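Local structure of 3,4-dihydroxy-2-butanone 4-phosphate synthase (Acinetobacter baumannii, 6MNZ) at residues A11-G16 against D149-A154; M18-D23 against G31-A36; D26-G31 against A141-A146; E43-M48 against A159-E164. The protein probably converts D-ribulose 5-phosphate to formate and 3,4-dihydroxy-2-butanone 4-phosphate, a step of riboflavin biosynthesis, with magnesium or manganese as cofactor. One frame throughout, in Å; residues are numbered along the deposited sequence.

Overall arrangement
All four contacts lie in the 3,4-dihydroxy-2-butanone 4-phosphate synthase part of the chain. Interaction 2 is a beta hairpin of strands 19-22 and 31-36, both inside the mixed sheet. Interaction 4 sets helix 42-52 against the neighbouring strand 160-164, about 9 Å from interaction 2. Interaction 3 joins the hairpin loop to the start of helix 143-153, about 10 Å from interaction 2. Interaction 1 uses the end of that helix, about 18 Å from interaction 3 (all centre to centre). Along the chain, interactions 2 and 3 nest inside interaction 1; interaction 4 follows 2 and crosses 1 and 3. Interactions 2 and 3 hold predicted substrate residues and interaction 4 reaches Glu164; interaction 1 is helix packing.

Interaction 1 of 4, residues A11-G16 against D149-A154; sequences ADIRAG and DLARLA
The guanidinium of Arg14 meets the carbonyl oxygen of Ala154 obliquely. That oxygen lies 26° out of the guanidinium plane. It accepts a hydrogen bond from Arg14 NH2 at 3.3 Å, with a bent N-H...O angle of 137°. The donor stands above the carbonyl plane of Ala154. A bend at chi3 (-78°) turns NE out of the line of the extended part of the arginine chain. The base of the same side chain packs too: Arg14 CB is 3.7 Å from Ala154 CB. The methyl group of Ala154 points at the backbone of the helix that carries Arg14.

Beside this polar link lies a buried apolar patch. Ile13 points toward helix 143-153 and uses two branches. Its CG2 touches Ala154 CB at 3.9 Å and also reaches the CA of Ala151. Its CG1 lies 3.7 Å from Leu150 CD2, and these two side chains cross at about a right angle. Ile13 and Leu150 both rest on Val19 of strand 19-22, and Leu150 also touches Leu21.

Helix 6-15 ends here in a Schellman motif, with Gly16 at positive phi and Gly16 N bonded to Ile13 O at 3.0 Å. Helix 143-153 ends at Leu153, and Ala154 is the first residue beyond it. The contact is thus helix-helix packing near two C-terminal ends, layered on one face of the mixed sheet of this alpha/beta domain.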
loop_
_atom_site.group_PDB
_atom_site.type_symbol
_atom_site.label_atom_id
_atom_site.label_comp_id
_atom_site.label_asym_id
_atom_site.label_seq_id
_atom_site.Cartn_x
_atom_site.Cartn_y
_atom_site.Cartn_z
ATOM N N ALA A 11 -22.374 28.988 -0.118
ATOM C CA ALA A 11 -23.166 30.016 0.549
ATOM C C ALA A 11 -24.400 29.418 1.213
ATOM O O ALA A 11 -24.796 29.848 2.303
ATOM C CB ALA A 11 -23.569 31.097 -0.453
ATOM N N ASP A 12 -25.017 28.422 0.575
ATOM C CA ASP A 12 -26.172 27.764 1.175
ATOM C C ASP A 12 -25.773 26.971 2.412
ATOM O O ASP A 12 -26.475 27.002 3.429
ATOM C CB ASP A 12 -26.844 26.854 0.150
ATOM C CG ASP A 12 -27.834 27.598 -0.720
ATOM O OD1 ASP A 12 -28.715 26.941 -1.310
ATOM O OD2 ASP A 12 -27.808 28.847 -0.713
ATOM N N ILE A 13 -24.590 26.358 2.387
ATOM C CA ILE A 13 -24.091 25.664 3.568
ATOM C C ILE A 13 -23.885 26.654 4.707
ATOM O O ILE A 13 -24.328 26.422 5.838
ATOM C CB ILE A 13 -22.793 24.907 3.232
ATOM C CG1 ILE A 13 -23.087 23.727 2.301
ATOM C CG2 ILE A 13 -22.105 24.431 4.502
ATOM C CD1 ILE A 13 -23.854 22.584 2.952
ATOM N N ARG A 14 -23.322 27.822 4.397
ATOM C CA ARG A 14 -23.234 28.888 5.389
ATOM C C ARG A 14 -24.612 29.261 5.917
ATOM O O ARG A 14 -24.766 29.565 7.106
ATOM C CB ARG A 14 -22.543 30.106 4.775
ATOM C CG ARG A 14 -22.830 31.423 5.476
ATOM C CD ARG A 14 -21.723 32.434 5.210
ATOM N NE ARG A 14 -20.545 32.183 6.034
ATOM C CZ ARG A 14 -20.348 32.697 7.245
ATOM N NH1 ARG A 14 -21.193 33.593 7.742
ATOM N NH2 ARG A 14 -19.290 32.330 7.954
ATOM N N ALA A 15 -25.614 29.308 5.038
ATOM C CA ALA A 15 -26.964 29.671 5.449
ATOM C C ALA A 15 -27.677 28.568 6.222
ATOM O O ALA A 15 -28.757 28.822 6.763
ATOM C CB ALA A 15 -27.795 30.050 4.222
ATOM N N GLY A 16 -27.126 27.358 6.268
ATOM C CA GLY A 16 -27.768 26.263 6.965
ATOM C C GLY A 16 -28.745 25.451 6.146
ATOM O O GLY A 16 -29.503 24.662 6.723
ATOM N N ASP A 149 -14.981 19.592 3.337
ATOM C CA ASP A 149 -14.365 20.737 2.677
ATOM C C ASP A 149 -15.395 21.803 2.330
ATOM O O ASP A 149 -15.144 22.996 2.536
ATOM C CB ASP A 149 -13.630 20.283 1.416
ATOM C CG ASP A 149 -12.410 19.441 1.726
ATOM O OD1 ASP A 149 -11.882 19.546 2.853
ATOM O OD2 ASP A 149 -11.988 18.664 0.846
ATOM N N LEU A 150 -16.612 21.387 1.976
ATOM C CA LEU A 150 -17.675 22.349 1.710
ATOM C C LEU A 150 -18.027 23.131 2.969
ATOM O O LEU A 150 -18.086 24.366 2.951
ATOM C CB LEU A 150 -18.904 21.630 1.157
ATOM C CG LEU A 150 -19.821 22.473 0.272
ATOM C CD1 LEU A 150 -19.112 22.871 -1.015
ATOM C CD2 LEU A 150 -21.106 21.719 -0.032
ATOM N N ALA A 151 -18.235 22.427 4.083
ATOM C CA ALA A 151 -18.526 23.110 5.338
ATOM C C ALA A 151 -17.372 24.014 5.748
ATOM O O ALA A 151 -17.586 25.095 6.310
ATOM C CB ALA A 151 -18.821 22.089 6.434
ATOM N N ARG A 152 -16.137 23.582 5.484
ATOM C CA ARG A 152 -14.981 24.416 5.789
ATOM C C ARG A 152 -15.024 25.723 5.007
ATOM O O ARG A 152 -14.802 26.799 5.574
ATOM C CB ARG A 152 -13.697 23.648 5.482
ATOM C CG ARG A 152 -12.432 24.485 5.558
ATOM C CD ARG A 152 -11.201 23.635 5.280
ATOM N NE ARG A 152 -10.929 22.701 6.370
ATOM C CZ ARG A 152 -11.162 21.393 6.323
ATOM N NH1 ARG A 152 -11.786 20.848 5.284
ATOM N NH2 ARG A 152 -10.815 20.629 7.351
ATOM N N LEU A 153 -15.445 25.666 3.743
ATOM C CA LEU A 153 -15.440 26.857 2.905
ATOM C C LEU A 153 -16.496 27.867 3.332
ATOM O O LEU A 153 -16.322 29.067 3.095
ATOM C CB LEU A 153 -15.654 26.473 1.442
ATOM C CG LEU A 153 -14.470 25.803 0.744
ATOM C CD1 LEU A 153 -14.898 25.256 -0.609
ATOM C CD2 LEU A 153 -13.312 26.776 0.590
ATOM N N ALA A 154 -17.557 27.416 3.996
ATOM C CA ALA A 154 -18.474 28.306 4.694
ATOM C C ALA A 154 -17.914 28.810 6.017
ATOM O O ALA A 154 -18.685 29.313 6.843
ATOM C CB ALA A 154 -19.809 27.598 4.938
#

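Interaction 2 of 4, residues M18-D23 against G31-A36; sequences MVILMD and GDLVIA
Val19 and Val34 face each other as an antiparallel hydrogen-bonded pair, their side chains on the same face of the sheet as Leu21 and Asp32. Val19 CG2 sits between its own backbone N and carbonyl carbon (chi1 -63° puts CG1 anti to the carbonyl carbon). From there CG2 approaches Val34 CB at 4.0 Å. Val34 sends its CG2 the other way along the strand, to Leu21 CB, also at 4.0 Å. Val34 thus touches its partner Val19 and, diagonally, Leu21.

Leu33 plays the same part on the other face, beside Ile20 and Met22. Leu33 CD2 lies 3.9 Å from Ile20 CG1. Met18 SD is 3.9 Å from Leu33 CD1 and close to CD2 as well. In both pairs the side chains cross obliquely. The chain of Met18 is extended beyond CG, which carries its sulfur out to Leu33, while its CG lies near Ile35 CB.

The backbones are joined at two pairs. Val19 N bonds to Val34 O at 2.9 Å; the return bond from Val34 N to Val19 O is weak. Leu21 N bonds to Asp32 O at 2.9 Å, and Asp32 N returns to Leu21 O. This is a beta hairpin, and Asp32 belongs to the predicted D-ribulose 5-phosphate site.

Strand 188-191 flanks strand 19-22, and strand 160-164 flanks strand 31-36. Helix 143-153 packs on Val19, Leu21 and Asp32. On the other face, helix 175-184 lies on Ile20 and Met22, and helix 42-52 on Met18 and Leu33.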
loop_
_atom_site.group_PDB
_atom_site.type_symbol
_atom_site.label_atom_id
_atom_site.label_comp_id
_atom_site.label_asym_id
_atom_site.label_seq_id
_atom_site.Cartn_x
_atom_site.Cartn_y
_atom_site.Cartn_z
ATOM N N MET A 18 -29.620 22.784 2.762
ATOM C CA MET A 18 -29.000 21.608 2.174
ATOM C C MET A 18 -28.509 21.904 0.762
ATOM O O MET A 18 -28.943 22.855 0.107
ATOM C CB MET A 18 -29.984 20.438 2.143
ATOM C CG MET A 18 -30.571 20.086 3.496
ATOM S SD MET A 18 -31.494 18.540 3.465
ATOM C CE MET A 18 -32.015 18.429 5.175
ATOM N N VAL A 19 -27.612 21.043 0.284
ATOM C CA VAL A 19 -27.148 21.078 -1.096
ATOM C C VAL A 19 -26.876 19.646 -1.525
ATOM O O VAL A 19 -26.569 18.784 -0.699
ATOM C CB VAL A 19 -25.887 21.958 -1.267
ATOM C CG1 VAL A 19 -26.191 23.409 -0.911
ATOM C CG2 VAL A 19 -24.742 21.423 -0.420
ATOM N N ILE A 20 -27.131 19.364 -2.798
ATOM C CA ILE A 20 -26.888 18.041 -3.360
ATOM C C ILE A 20 -25.505 18.029 -3.994
ATOM O O ILE A 20 -25.126 18.970 -4.700
ATOM C CB ILE A 20 -27.969 17.671 -4.388
ATOM C CG1 ILE A 20 -29.340 17.601 -3.717
ATOM C CG2 ILE A 20 -27.640 16.341 -5.048
ATOM C CD1 ILE A 20 -30.492 17.545 -4.690
ATOM N N LEU A 21 -24.726 16.996 -3.685
ATOM C CA LEU A 21 -23.379 16.835 -4.218
ATOM C C LEU A 21 -23.294 15.486 -4.914
ATOM O O LEU A 21 -23.527 14.444 -4.291
ATOM C CB LEU A 21 -22.328 16.937 -3.110
ATOM C CG LEU A 21 -21.664 18.305 -2.937
ATOM C CD1 LEU A 21 -20.779 18.313 -1.699
ATOM C CD2 LEU A 21 -20.854 18.688 -4.169
ATOM N N MET A 22 -22.890 15.503 -6.178
ATOM C CA MET A 22 -22.630 14.288 -6.931
ATOM C C MET A 22 -21.130 14.044 -6.998
ATOM O O MET A 22 -20.347 14.976 -7.205
ATOM C CB MET A 22 -23.198 14.386 -8.347
ATOM C CG MET A 22 -24.701 14.566 -8.399
ATOM S SD MET A 22 -25.334 14.613 -10.089
ATOM C CE MET A 22 -25.225 16.363 -10.442
ATOM N N ASP A 23 -20.745 12.775 -6.914
ATOM C CA ASP A 23 -19.387 12.375 -7.232
ATOM C C ASP A 23 -19.299 11.966 -8.699
ATOM O O ASP A 23 -20.271 12.040 -9.453
ATOM C CB ASP A 23 -18.944 11.238 -6.315
ATOM C CG ASP A 23 -19.650 9.934 -6.624
ATOM O OD1 ASP A 23 -20.794 9.988 -7.129
ATOM O OD2 ASP A 23 -18.963 8.891 -6.621
ATOM N N GLY A 31 -26.106 11.056 -5.613
ATOM C CA GLY A 31 -26.321 12.380 -5.058
ATOM C C GLY A 31 -26.615 12.290 -3.570
ATOM O O GLY A 31 -27.337 11.397 -3.124
ATOM N N ASP A 32 -25.936 13.140 -2.807
ATOM C CA ASP A 32 -26.147 13.256 -1.371
ATOM C C ASP A 32 -26.652 14.656 -1.060
ATOM O O ASP A 32 -25.989 15.643 -1.395
ATOM C CB ASP A 32 -24.856 12.985 -0.595
ATOM C CG ASP A 32 -24.415 11.542 -0.684
ATOM O OD1 ASP A 32 -24.680 10.898 -1.720
ATOM O OD2 ASP A 32 -23.655 11.108 0.206
ATOM N N LEU A 33 -27.741 14.736 -0.300
ATOM C CA LEU A 33 -27.983 15.916 0.515
ATOM C C LEU A 33 -26.804 16.145 1.452
ATOM O O LEU A 33 -26.145 15.196 1.883
ATOM C CB LEU A 33 -29.269 15.758 1.324
ATOM C CG LEU A 33 -30.576 15.578 0.551
ATOM C CD1 LEU A 33 -31.692 15.190 1.514
ATOM C CD2 LEU A 33 -30.942 16.838 -0.218
ATOM N N VAL A 34 -26.429 17.412 1.610
ATOM C CA VAL A 34 -25.260 17.800 2.392
ATOM C C VAL A 34 -25.611 19.078 3.136
ATOM O O VAL A 34 -26.117 20.030 2.530
ATOM C CB VAL A 34 -24.012 18.022 1.519
ATOM C CG1 VAL A 34 -22.781 18.265 2.392
ATOM C CG2 VAL A 34 -23.793 16.838 0.595
ATOM N N ILE A 35 -25.482 19.049 4.460
ATOM C CA ILE A 35 -25.739 20.214 5.296
ATOM C C ILE A 35 -24.619 20.330 6.318
ATOM O O ILE A 35 -24.050 19.328 6.761
ATOM C CB ILE A 35 -27.115 20.121 5.994
ATOM C CG1 ILE A 35 -27.378 21.373 6.831
ATOM C CG2 ILE A 35 -27.193 18.867 6.860
ATOM C CD1 ILE A 35 -28.792 21.452 7.372
ATOM N N ALA A 36 -24.312 21.566 6.705
ATOM C CA ALA A 36 -23.325 21.796 7.751
ATOM C C ALA A 36 -23.790 21.157 9.052
ATOM O O ALA A 36 -24.856 21.499 9.575
ATOM C CB ALA A 36 -23.093 23.293 7.945
#

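Interaction 3 of 4, residues D26-G31 against A141-A146; sequences DRENEG and AGHTEA. With SO4 (sulfate ion), chain C.
Arg27 and His143 come together on a bound sulfate, probably from the crystallisation liquor. Sulfate O2 takes three bonds: from Arg27 NH1, from His143 N and from His143 ND1, the last at 2.8 Å. Arg27 NH2 donates to O4 at 3.2 Å in an almost straight bond (172°). Thr144 holds O1 with both its backbone N (2.7 Å) and its OG1. Gly142 is the N-cap of helix 143-153, whose start would probably favour a bound anion. Glu28 OE2 comes to the edge of the His143 ring, 3.1 Å from CE1, with the carboxylate and ring planes 28° apart.

The arginine chain is extended from CG to NE, which brings CD and NE to Ala141 O (CD at 3.6 Å). Gly142 CA and Ala141 O are both over one face of the guanidinium. Arg27 NH1 also makes a salt bridge to Glu28 OE1 at 3.4 Å. The His143 ring is fixed on its far side by NE2, which donates to Glu30 O, in the ring plane, at 3.0 Å.

Farther out, Asp23 accepts bonds from the backbone N of Glu28 and Glu30. Arg27, Glu28 and residues 141-144 belong to the predicted D-ribulose 5-phosphate site; Glu28 and His143 are also predicted metal ligands.

The loop joins strands 19-22 and 31-36. His143 packs on Ile162 of strand 160-164, while Ala141 touches helices 192-202 and 320-336.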
loop_
_atom_site.group_PDB
_atom_site.type_symbol
_atom_site.label_atom_id
_atom_site.label_comp_id
_atom_site.label_asym_id
_atom_site.label_seq_id
_atom_site.Cartn_x
_atom_site.Cartn_y
_atom_site.Cartn_z
ATOM N N ASP A 26 -18.461 7.796 -12.662
ATOM C CA ASP A 26 -17.860 6.473 -12.695
ATOM C C ASP A 26 -17.306 6.022 -11.346
ATOM O O ASP A 26 -16.520 5.068 -11.315
ATOM C CB ASP A 26 -16.747 6.436 -13.749
ATOM C CG ASP A 26 -15.650 7.452 -13.478
ATOM O OD1 ASP A 26 -15.992 8.605 -13.142
ATOM O OD2 ASP A 26 -14.496 7.190 -13.881
ATOM N N ARG A 27 -17.523 6.785 -10.270
ATOM C CA ARG A 27 -17.040 6.335 -8.968
ATOM C C ARG A 27 -18.092 5.674 -8.085
ATOM O O ARG A 27 -18.239 4.447 -8.124
ATOM C CB ARG A 27 -16.432 7.522 -8.214
ATOM C CG ARG A 27 -15.816 7.163 -6.873
ATOM C CD ARG A 27 -15.354 8.407 -6.128
ATOM N NE ARG A 27 -14.960 8.112 -4.754
ATOM C CZ ARG A 27 -15.801 8.054 -3.725
ATOM N NH1 ARG A 27 -17.089 8.332 -3.888
ATOM N NH2 ARG A 27 -15.342 7.748 -2.519
ATOM N N GLU A 28 -19.040 6.480 -7.617
ATOM C CA GLU A 28 -20.271 5.997 -7.007
ATOM C C GLU A 28 -21.494 6.405 -7.800
ATOM O O GLU A 28 -22.448 5.632 -7.904
ATOM C CB GLU A 28 -20.427 6.533 -5.575
ATOM C CG GLU A 28 -19.445 5.989 -4.548
ATOM C CD GLU A 28 -19.714 6.538 -3.156
ATOM O OE1 GLU A 28 -19.061 6.085 -2.193
ATOM O OE2 GLU A 28 -20.566 7.444 -3.028
ATOM N N ASN A 29 -21.474 7.604 -8.382
ATOM C CA ASN A 29 -22.552 8.073 -9.245
ATOM C C ASN A 29 -23.841 8.245 -8.441
ATOM O O ASN A 29 -24.913 7.789 -8.839
ATOM C CB ASN A 29 -22.754 7.113 -10.418
ATOM C CG ASN A 29 -23.580 7.715 -11.527
ATOM O OD1 ASN A 29 -23.650 8.934 -11.671
ATOM N ND2 ASN A 29 -24.308 6.868 -12.238
ATOM N N GLU A 30 -23.731 8.955 -7.322
ATOM C CA GLU A 30 -24.845 9.168 -6.415
ATOM C C GLU A 30 -24.918 10.642 -6.046
ATOM O O GLU A 30 -23.902 11.336 -5.982
ATOM C CB GLU A 30 -24.706 8.307 -5.152
ATOM C CG GLU A 30 -24.835 6.811 -5.409
ATOM C CD GLU A 30 -24.678 5.980 -4.147
ATOM O OE1 GLU A 30 -24.211 6.522 -3.123
ATOM O OE2 GLU A 30 -24.936 4.760 -4.208
ATOM N N GLY A 31 -26.106 11.056 -5.613
ATOM C CA GLY A 31 -26.321 12.380 -5.058
ATOM C C GLY A 31 -26.615 12.290 -3.570
ATOM O O GLY A 31 -27.337 11.397 -3.124
ATOM N N ALA A 141 -11.889 11.880 -3.782
ATOM C CA ALA A 141 -13.046 12.634 -4.261
ATOM C C ALA A 141 -14.356 11.956 -3.867
ATOM O O ALA A 141 -15.240 11.737 -4.694
ATOM C CB ALA A 141 -12.953 12.808 -5.772
ATOM N N GLY A 142 -14.523 11.708 -2.567
ATOM C CA GLY A 142 -15.750 11.161 -2.037
ATOM C C GLY A 142 -16.652 12.223 -1.433
ATOM O O GLY A 142 -16.199 13.293 -1.033
ATOM N N HIS A 143 -17.916 11.842 -1.222
ATOM C CA HIS A 143 -18.844 12.726 -0.525
ATOM C C HIS A 143 -18.359 13.044 0.883
ATOM O O HIS A 143 -18.720 14.085 1.442
ATOM C CB HIS A 143 -20.235 12.090 -0.463
ATOM C CG HIS A 143 -20.794 11.720 -1.801
ATOM N ND1 HIS A 143 -20.594 10.480 -2.369
ATOM C CD2 HIS A 143 -21.661 12.370 -2.613
ATOM C CE1 HIS A 143 -21.252 10.413 -3.513
ATOM N NE2 HIS A 143 -21.958 11.520 -3.652
ATOM N N THR A 144 -17.645 12.110 1.512
ATOM C CA THR A 144 -17.127 12.339 2.856
ATOM C C THR A 144 -16.208 13.553 2.886
ATOM O O THR A 144 -16.417 14.494 3.661
ATOM C CB THR A 144 -16.389 11.091 3.344
ATOM O OG1 THR A 144 -17.295 9.980 3.364
ATOM C CG2 THR A 144 -15.811 11.308 4.743
ATOM N N GLU A 145 -15.139 13.516 2.089
ATOM C CA GLU A 145 -14.245 14.664 1.992
ATOM C C GLU A 145 -14.977 15.894 1.477
ATOM O O GLU A 145 -14.730 17.008 1.956
ATOM C CB GLU A 145 -13.064 14.327 1.081
ATOM C CG GLU A 145 -12.080 13.331 1.678
ATOM C CD GLU A 145 -12.618 11.914 1.702
ATOM O OE1 GLU A 145 -13.236 11.495 0.701
ATOM O OE2 GLU A 145 -12.308 11.177 2.661
ATOM N N ALA A 146 -15.982 15.698 0.622
ATOM C CA ALA A 146 -16.663 16.832 0.011
ATOM C C ALA A 146 -17.549 17.547 1.021
ATOM O O ALA A 146 -17.577 18.782 1.066
ATOM C CB ALA A 146 -17.485 16.365 -1.189
HETATM S S SO4 C . -18.064 8.567 0.028
HETATM O O1 SO4 C . -17.196 9.582 0.620
HETATM O O2 SO4 C . -18.511 9.020 -1.284
HETATM O O3 SO4 C . -19.219 8.364 0.894
HETATM O O4 SO4 C . -17.346 7.306 -0.127
#

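Interaction 4 of 4, residues E43-M48 against A159-E164; sequences EDINFM and ASVICE
Met48, which packs on Val161 and Cys163, sits in a helical turn whose shortest backbone bond runs from Phe47 N to Glu43 O, 3.0 Å. Met48 N bonds to Asp44 O. Across the contact the packing is apolar. Met48 has CG anti to the carbonyl carbon (chi1 -77°), and its chain is extended beyond CG. It thus reaches across to the strand and lays its sulfur between two residues that face the helix. SD is 3.8 Å from Val161 CG1 and 3.8 Å from Cys163 CB. The terminal CE goes further in, beside the backbone of Val161 and Ile162. Cys163 SG stays near the start of the methionine chain, 4.2 Å from Met48 CB.

This is helix-on-sheet packing in the alpha/beta fold. Helix 42-52 follows strand 31-36 in the chain and covers that strand and its neighbour 160-164. The two segment axes run nearly parallel, 19° apart, with a closest approach of 9.6 Å.

One turn before Met48, Ile45 CD1 meets Val161 CG1 at 4.0 Å, and these side chains cross at about a right angle. CG1 of Val161 therefore takes both Ile45 and Met48. Ile108 of helix 101-112 touches both Ile45 and Val161, and Leu33 touches Met48. Ile162 points to the other face of the sheet, toward His143, and the strand ends at Glu164, predicted to be essential for catalysis.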
loop_
_atom_site.group_PDB
_atom_site.type_symbol
_atom_site.label_atom_id
_atom_site.label_comp_id
_atom_site.label_asym_id
_atom_site.label_seq_id
_atom_site.Cartn_x
_atom_site.Cartn_y
_atom_site.Cartn_z
ATOM N N GLU A 43 -35.638 18.823 12.012
ATOM C CA GLU A 43 -36.371 18.756 10.754
ATOM C C GLU A 43 -35.453 18.533 9.561
ATOM O O GLU A 43 -35.913 18.038 8.527
ATOM C CB GLU A 43 -37.185 20.033 10.542
ATOM C CG GLU A 43 -38.688 19.867 10.745
ATOM C CD GLU A 43 -39.278 18.741 9.913
ATOM O OE1 GLU A 43 -39.744 17.748 10.511
ATOM O OE2 GLU A 43 -39.143 18.781 8.671
ATOM N N ASP A 44 -34.152 18.792 9.708
ATOM C CA ASP A 44 -33.217 18.501 8.626
ATOM C C ASP A 44 -32.955 17.005 8.512
ATOM O O ASP A 44 -33.029 16.439 7.414
ATOM C CB ASP A 44 -31.910 19.262 8.844
ATOM C CG ASP A 44 -32.071 20.758 8.666
ATOM O OD1 ASP A 44 -32.353 21.193 7.531
ATOM O OD2 ASP A 44 -31.844 21.502 9.643
ATOM N N ILE A 45 -32.753 16.328 9.643
ATOM C CA ILE A 45 -32.609 14.876 9.620
ATOM C C ILE A 45 -33.883 14.227 9.097
ATOM O O ILE A 45 -33.835 13.260 8.327
ATOM C CB ILE A 45 -32.245 14.350 11.022
ATOM C CG1 ILE A 45 -31.008 15.068 11.567
ATOM C CG2 ILE A 45 -32.009 12.847 10.981
ATOM C CD1 ILE A 45 -29.794 14.988 10.662
ATOM N N ASN A 46 -35.043 14.773 9.468
ATOM C CA ASN A 46 -36.305 14.169 9.054
ATOM C C ASN A 46 -36.512 14.298 7.550
ATOM O O ASN A 46 -37.015 13.369 6.907
ATOM C CB ASN A 46 -37.469 14.810 9.807
ATOM C CG ASN A 46 -38.801 14.173 9.466
ATOM O OD1 ASN A 46 -39.730 14.849 9.024
ATOM N ND2 ASN A 46 -38.898 12.861 9.654
ATOM N N PHE A 47 -36.168 15.454 6.977
ATOM C CA PHE A 47 -36.200 15.591 5.526
ATOM C C PHE A 47 -35.283 14.576 4.859
ATOM O O PHE A 47 -35.631 14.000 3.822
ATOM C CB PHE A 47 -35.807 17.010 5.120
ATOM C CG PHE A 47 -35.827 17.242 3.638
ATOM C CD1 PHE A 47 -34.674 17.099 2.886
ATOM C CD2 PHE A 47 -37.000 17.593 2.994
ATOM C CE1 PHE A 47 -34.709 17.218 1.511
ATOM C CE2 PHE A 47 -37.044 17.699 1.620
ATOM C CZ PHE A 47 -35.886 17.557 0.882
ATOM N N MET A 48 -34.148 14.272 5.491
ATOM C CA MET A 48 -33.189 13.352 4.889
ATOM C C MET A 48 -33.745 11.934 4.848
ATOM O O MET A 48 -33.803 11.310 3.783
ATOM C CB MET A 48 -31.873 13.395 5.662
ATOM C CG MET A 48 -31.026 14.615 5.352
ATOM S SD MET A 48 -29.366 14.490 6.032
ATOM C CE MET A 48 -28.459 15.559 4.918
ATOM N N ALA A 159 -17.498 19.916 9.183
ATOM C CA ALA A 159 -18.404 18.828 9.527
ATOM C C ALA A 159 -19.713 19.021 8.779
ATOM O O ALA A 159 -20.317 20.096 8.848
ATOM C CB ALA A 159 -18.659 18.775 11.037
ATOM N N SER A 160 -20.185 17.957 8.136
ATOM C CA SER A 160 -21.431 17.994 7.387
ATOM C C SER A 160 -22.207 16.715 7.652
ATOM O O SER A 160 -21.639 15.681 8.014
ATOM C CB SER A 160 -21.186 18.149 5.884
ATOM O OG SER A 160 -20.759 16.919 5.327
ATOM N N VAL A 161 -23.513 16.780 7.407
ATOM C CA VAL A 161 -24.389 15.617 7.462
ATOM C C VAL A 161 -24.846 15.302 6.047
ATOM O O VAL A 161 -25.287 16.200 5.318
ATOM C CB VAL A 161 -25.595 15.863 8.386
ATOM C CG1 VAL A 161 -26.467 14.620 8.467
ATOM C CG2 VAL A 161 -25.126 16.287 9.774
ATOM N N ILE A 162 -24.668 14.050 5.630
ATOM C CA ILE A 162 -24.905 13.663 4.246
ATOM C C ILE A 162 -25.744 12.394 4.207
ATOM O O ILE A 162 -25.673 11.548 5.104
ATOM C CB ILE A 162 -23.582 13.469 3.470
ATOM C CG1 ILE A 162 -22.827 12.236 3.974
ATOM C CG2 ILE A 162 -22.712 14.710 3.598
ATOM C CD1 ILE A 162 -21.528 11.979 3.240
ATOM N N CYS A 163 -26.548 12.271 3.153
ATOM C CA CYS A 163 -27.501 11.177 3.017
ATOM C C CYS A 163 -27.702 10.898 1.535
ATOM O O CYS A 163 -28.032 11.812 0.775
ATOM C CB CYS A 163 -28.835 11.526 3.688
ATOM S SG CYS A 163 -29.999 10.149 3.873
ATOM N N GLU A 164 -27.619 9.625 1.155
ATOM C CA GLU A 164 -27.801 9.249 -0.241
ATOM C C GLU A 164 -29.240 9.497 -0.680
ATOM O O GLU A 164 -30.188 9.233 0.063
ATOM C CB GLU A 164 -27.442 7.778 -0.448
ATOM C CG GLU A 164 -25.993 7.438 -0.157
ATOM C CD GLU A 164 -25.771 7.006 1.278
ATOM O OE1 GLU A 164 -26.486 7.520 2.164
ATOM O OE2 GLU A 164 -25.061 5.998 1.485
#